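Local coordinates for protein GntR family transcriptional regulator (PDB 7B5U) that binds the second messenger c-di-AMP through its RCK_C domain and, as a GntR-family transcription factor, probably regulates genes by binding DNA, at residues K19-E23 against L24-H28. Sequence-based numbering, arbitrary orientation.
With 2BA ((2R,3R,3aS,5R,7aR,9R,10R,10aS,12R,14aR)-2,9-bis(6-amino-9H-purin-9-yl)octahydro-2H,7H-difuro[3,2-d:3',2'-j][1,3,7,9,2,8 ]tetraoxadiphosphacyclododecine-3,5,10,12-tetrol 5,12-dioxide), chain C.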
loop_
_atom_site.group_PDB
_atom_site.type_symbol
_atom_site.label_atom_id
_atom_site.label_comp_id
_atom_site.label_asym_id
_atom_site.label_seq_id
_atom_site.Cartn_x
_atom_site.Cartn_y
_atom_site.Cartn_z
ATOM N N LYS A 19 -11.397 11.786 -7.122
ATOM C CA LYS A 19 -11.246 10.514 -7.805
ATOM C C LYS A 19 -10.874 9.421 -6.813
ATOM O O LYS A 19 -10.333 9.682 -5.733
ATOM C CB LYS A 19 -10.173 10.623 -8.890
ATOM C CG LYS A 19 -10.505 11.637 -9.980
ATOM C CD LYS A 19 -10.038 11.135 -11.334
ATOM C CE LYS A 19 -10.285 12.148 -12.440
ATOM N NZ LYS A 19 -9.160 13.113 -12.568
ATOM N N SER A 20 -11.170 8.187 -7.201
ATOM C CA SER A 20 -10.790 7.044 -6.395
ATOM C C SER A 20 -9.332 6.668 -6.651
ATOM O O SER A 20 -8.753 6.967 -7.697
ATOM C CB SER A 20 -11.682 5.847 -6.719
ATOM O OG SER A 20 -11.378 5.333 -8.002
ATOM N N ILE A 21 -8.761 5.945 -5.687
ATOM C CA ILE A 21 -7.379 5.483 -5.811
ATOM C C ILE A 21 -7.203 4.621 -7.053
ATOM O O ILE A 21 -6.181 4.704 -7.748
ATOM C CB ILE A 21 -6.954 4.744 -4.527
ATOM C CG1 ILE A 21 -6.885 5.719 -3.350
ATOM C CG2 ILE A 21 -5.646 4.006 -4.722
ATOM C CD1 ILE A 21 -6.580 5.040 -2.013
ATOM N N GLY A 22 -8.195 3.783 -7.352
ATOM C CA GLY A 22 -8.126 2.943 -8.535
ATOM C C GLY A 22 -8.229 3.720 -9.835
ATOM O O GLY A 22 -7.543 3.401 -10.811
ATOM N N GLU A 23 -9.109 4.725 -9.885
ATOM C CA GLU A 23 -9.188 5.586 -11.063
ATOM C C GLU A 23 -7.868 6.298 -11.295
ATOM O O GLU A 23 -7.426 6.449 -12.444
ATOM C CB GLU A 23 -10.294 6.631 -10.881
ATOM C CG GLU A 23 -11.684 6.078 -11.026
ATOM C CD GLU A 23 -12.762 6.988 -10.453
ATOM O OE1 GLU A 23 -12.459 8.099 -9.953
ATOM O OE2 GLU A 23 -13.939 6.579 -10.509
ATOM N N LEU A 24 -7.239 6.770 -10.217
ATOM C CA LEU A 24 -5.956 7.451 -10.328
ATOM C C LEU A 24 -4.853 6.486 -10.710
ATOM O O LEU A 24 -3.866 6.901 -11.332
ATOM C CB LEU A 24 -5.608 8.125 -9.006
ATOM C CG LEU A 24 -6.540 9.267 -8.610
ATOM C CD1 LEU A 24 -6.202 9.746 -7.215
ATOM C CD2 LEU A 24 -6.436 10.407 -9.606
ATOM N N ASN A 25 -4.995 5.209 -10.337
ATOM C CA ASN A 25 -3.958 4.209 -10.574
ATOM C C ASN A 25 -2.660 4.598 -9.856
ATOM O O ASN A 25 -1.568 4.540 -10.429
ATOM C CB ASN A 25 -3.754 3.996 -12.079
ATOM C CG ASN A 25 -3.310 2.591 -12.436
ATOM O OD1 ASN A 25 -3.533 1.616 -11.692
ATOM N ND2 ASN A 25 -2.691 2.466 -13.593
ATOM N N VAL A 26 -2.791 4.959 -8.567
ATOM C CA VAL A 26 -1.750 5.721 -7.862
ATOM C C VAL A 26 -0.375 5.064 -7.955
ATOM O O VAL A 26 0.607 5.742 -8.264
ATOM C CB VAL A 26 -2.145 5.992 -6.400
ATOM C CG1 VAL A 26 -0.965 6.588 -5.619
ATOM C CG2 VAL A 26 -3.338 6.920 -6.336
ATOM N N TRP A 27 -0.259 3.759 -7.649
ATOM C CA TRP A 27 1.075 3.151 -7.620
ATOM C C TRP A 27 1.792 3.324 -8.954
ATOM O O TRP A 27 3.005 3.568 -8.988
ATOM C CB TRP A 27 1.022 1.663 -7.223
ATOM C CG TRP A 27 2.421 1.111 -7.062
ATOM C CD1 TRP A 27 3.177 1.135 -5.922
ATOM C CD2 TRP A 27 3.254 0.523 -8.079
ATOM N NE1 TRP A 27 4.418 0.600 -6.163
ATOM C CE2 TRP A 27 4.493 0.215 -7.478
ATOM C CE3 TRP A 27 3.073 0.223 -9.437
ATOM C CZ2 TRP A 27 5.535 -0.382 -8.186
ATOM C CZ3 TRP A 27 4.114 -0.371 -10.135
ATOM C CH2 TRP A 27 5.329 -0.668 -9.509
ATOM N N HIS A 28 1.064 3.188 -10.066
ATOM C CA HIS A 28 1.668 3.347 -11.387
ATOM C C HIS A 28 2.001 4.792 -11.719
ATOM O O HIS A 28 2.858 5.038 -12.575
ATOM C CB HIS A 28 0.756 2.746 -12.451
ATOM C CG HIS A 28 0.683 1.256 -12.381
ATOM N ND1 HIS A 28 1.658 0.445 -12.921
ATOM C CD2 HIS A 28 -0.233 0.426 -11.826
ATOM C CE1 HIS A 28 1.352 -0.820 -12.694
ATOM N NE2 HIS A 28 0.206 -0.859 -12.036
HETATM P P 2BA C . -1.766 -2.277 -9.532
HETATM O O1P 2BA C . -0.711 -1.661 -8.692
HETATM O O2P 2BA C . -1.395 -2.693 -10.916
HETATM O "O5'" 2BA C . -2.381 -3.523 -8.694
HETATM C "C5'" 2BA C . -3.263 -4.417 -9.332
HETATM C "C4'" 2BA C . -3.933 -5.275 -8.220
HETATM O "O4'" 2BA C . -2.999 -6.004 -7.610
HETATM C "C3'" 2BA C . -4.645 -4.403 -7.156
HETATM O "O3'" 2BA C . -5.933 -4.150 -7.585
HETATM C "C2'" 2BA C . -4.492 -5.315 -5.913
HETATM O "O2'" 2BA C . -5.613 -6.294 -5.834
HETATM C "C1'" 2BA C . -3.294 -5.911 -6.066
HETATM N N9 2BA C . -2.168 -5.225 -5.440
HETATM C C8 2BA C . -1.224 -4.512 -6.107
HETATM N N7 2BA C . -0.355 -4.015 -5.206
HETATM C C5 2BA C . -0.797 -4.424 -3.990
HETATM C C6 2BA C . -0.344 -4.251 -2.709
HETATM N N6 2BA C . 0.820 -3.499 -2.359
HETATM N N1 2BA C . -1.001 -4.814 -1.694
HETATM C C2 2BA C . -2.132 -5.537 -1.907
HETATM N N3 2BA C . -2.592 -5.745 -3.151
HETATM C C4 2BA C . -1.900 -5.163 -4.151
HETATM P P1 2BA C . -6.817 -2.918 -6.936
HETATM O O1P1 2BA C . -6.765 -2.938 -5.447
HETATM O O2P1 2BA C . -8.173 -3.007 -7.548
HETATM O "O5'1" 2BA C . -6.028 -1.572 -7.416
HETATM C "C5'1" 2BA C . -6.078 -1.200 -8.780
HETATM C "C4'1" 2BA C . -4.990 -0.097 -8.990
HETATM O "O4'1" 2BA C . -5.265 0.965 -8.238
HETATM C "C3'1" 2BA C . -3.585 -0.614 -8.597
HETATM O "O3'1" 2BA C . -3.037 -1.239 -9.704
HETATM C "C2'1" 2BA C . -2.923 0.714 -8.144
HETATM O "O2'1" 2BA C . -2.323 1.423 -9.319
HETATM C "C1'1" 2BA C . -3.915 1.433 -7.580
HETATM N N91 2BA C . -4.089 1.255 -6.142
HETATM C C81 2BA C . -5.039 0.530 -5.496
HETATM N N71 2BA C . -4.826 0.596 -4.169
HETATM C C51 2BA C . -3.712 1.350 -4.011
HETATM C C61 2BA C . -2.978 1.769 -2.914
HETATM N N61 2BA C . -3.363 1.433 -1.577
HETATM N N11 2BA C . -1.922 2.536 -3.078
HETATM C C21 2BA C . -1.515 2.880 -4.322
HETATM N N31 2BA C . -2.185 2.513 -5.419
HETATM C C41 2BA C . -3.263 1.734 -5.223
HETATM O O HOH W 1 -5.430 8.126 -13.837
#
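Leu24 N donates to Ser20 O at 2.9 Å, the helical bond that closes the single turn of helix 21-24 back on its N-cap residue. Beyond it the helix comes undone: Asn25 N makes weak bonds to both Ile21 O and Gly22 O, Val26 N adds a long, weak one to Ile21 O, and Asn25, with positive phi (61°), turns the chain into helix 26-30. Ser20 and Glu23 form a capping box at the start of the first helix. Ser20 OG accepts from Glu23 N at 3.0 Å, while Ser20 N returns a bond to Glu23 OE1, reaching it from well above the carboxylate plane. The buried Leu24 side chain packs back against the start of the turn, its CG 3.3 Å from Ser20 O and its CD2 against Lys19 CB, the two side chains crossing at about a right angle; Ile53 and Tyr74 also touch Leu24. This pair of short helices belongs to the RCK_C domain, where it supplies part of a c-di-AMP site to which both subunits contribute, Ile34 N adding a further bond and Asn25, Trp27 and His28 of the second subunit binding the ligand too. Ile21 CG2, anti to the backbone N, is directed onto the adenine, 3.3 Å from C41, and also meets Val26 CG2 at 4.1 Å. Asn25 OD1 takes a hydrogen bond from the ribose hydroxyl O2'1 (2.7 Å), and Trp27 N donates weakly to adenine N31. Further along, His28 NE2 donates to phosphate oxygen O2P at 2.7 Å, the oxygen lying at the ring edge, in its plane; Trp27 CE3 sits over one face of that imidazole, and Trp27 NE1 is bonded to Ser46 O of the second subunit.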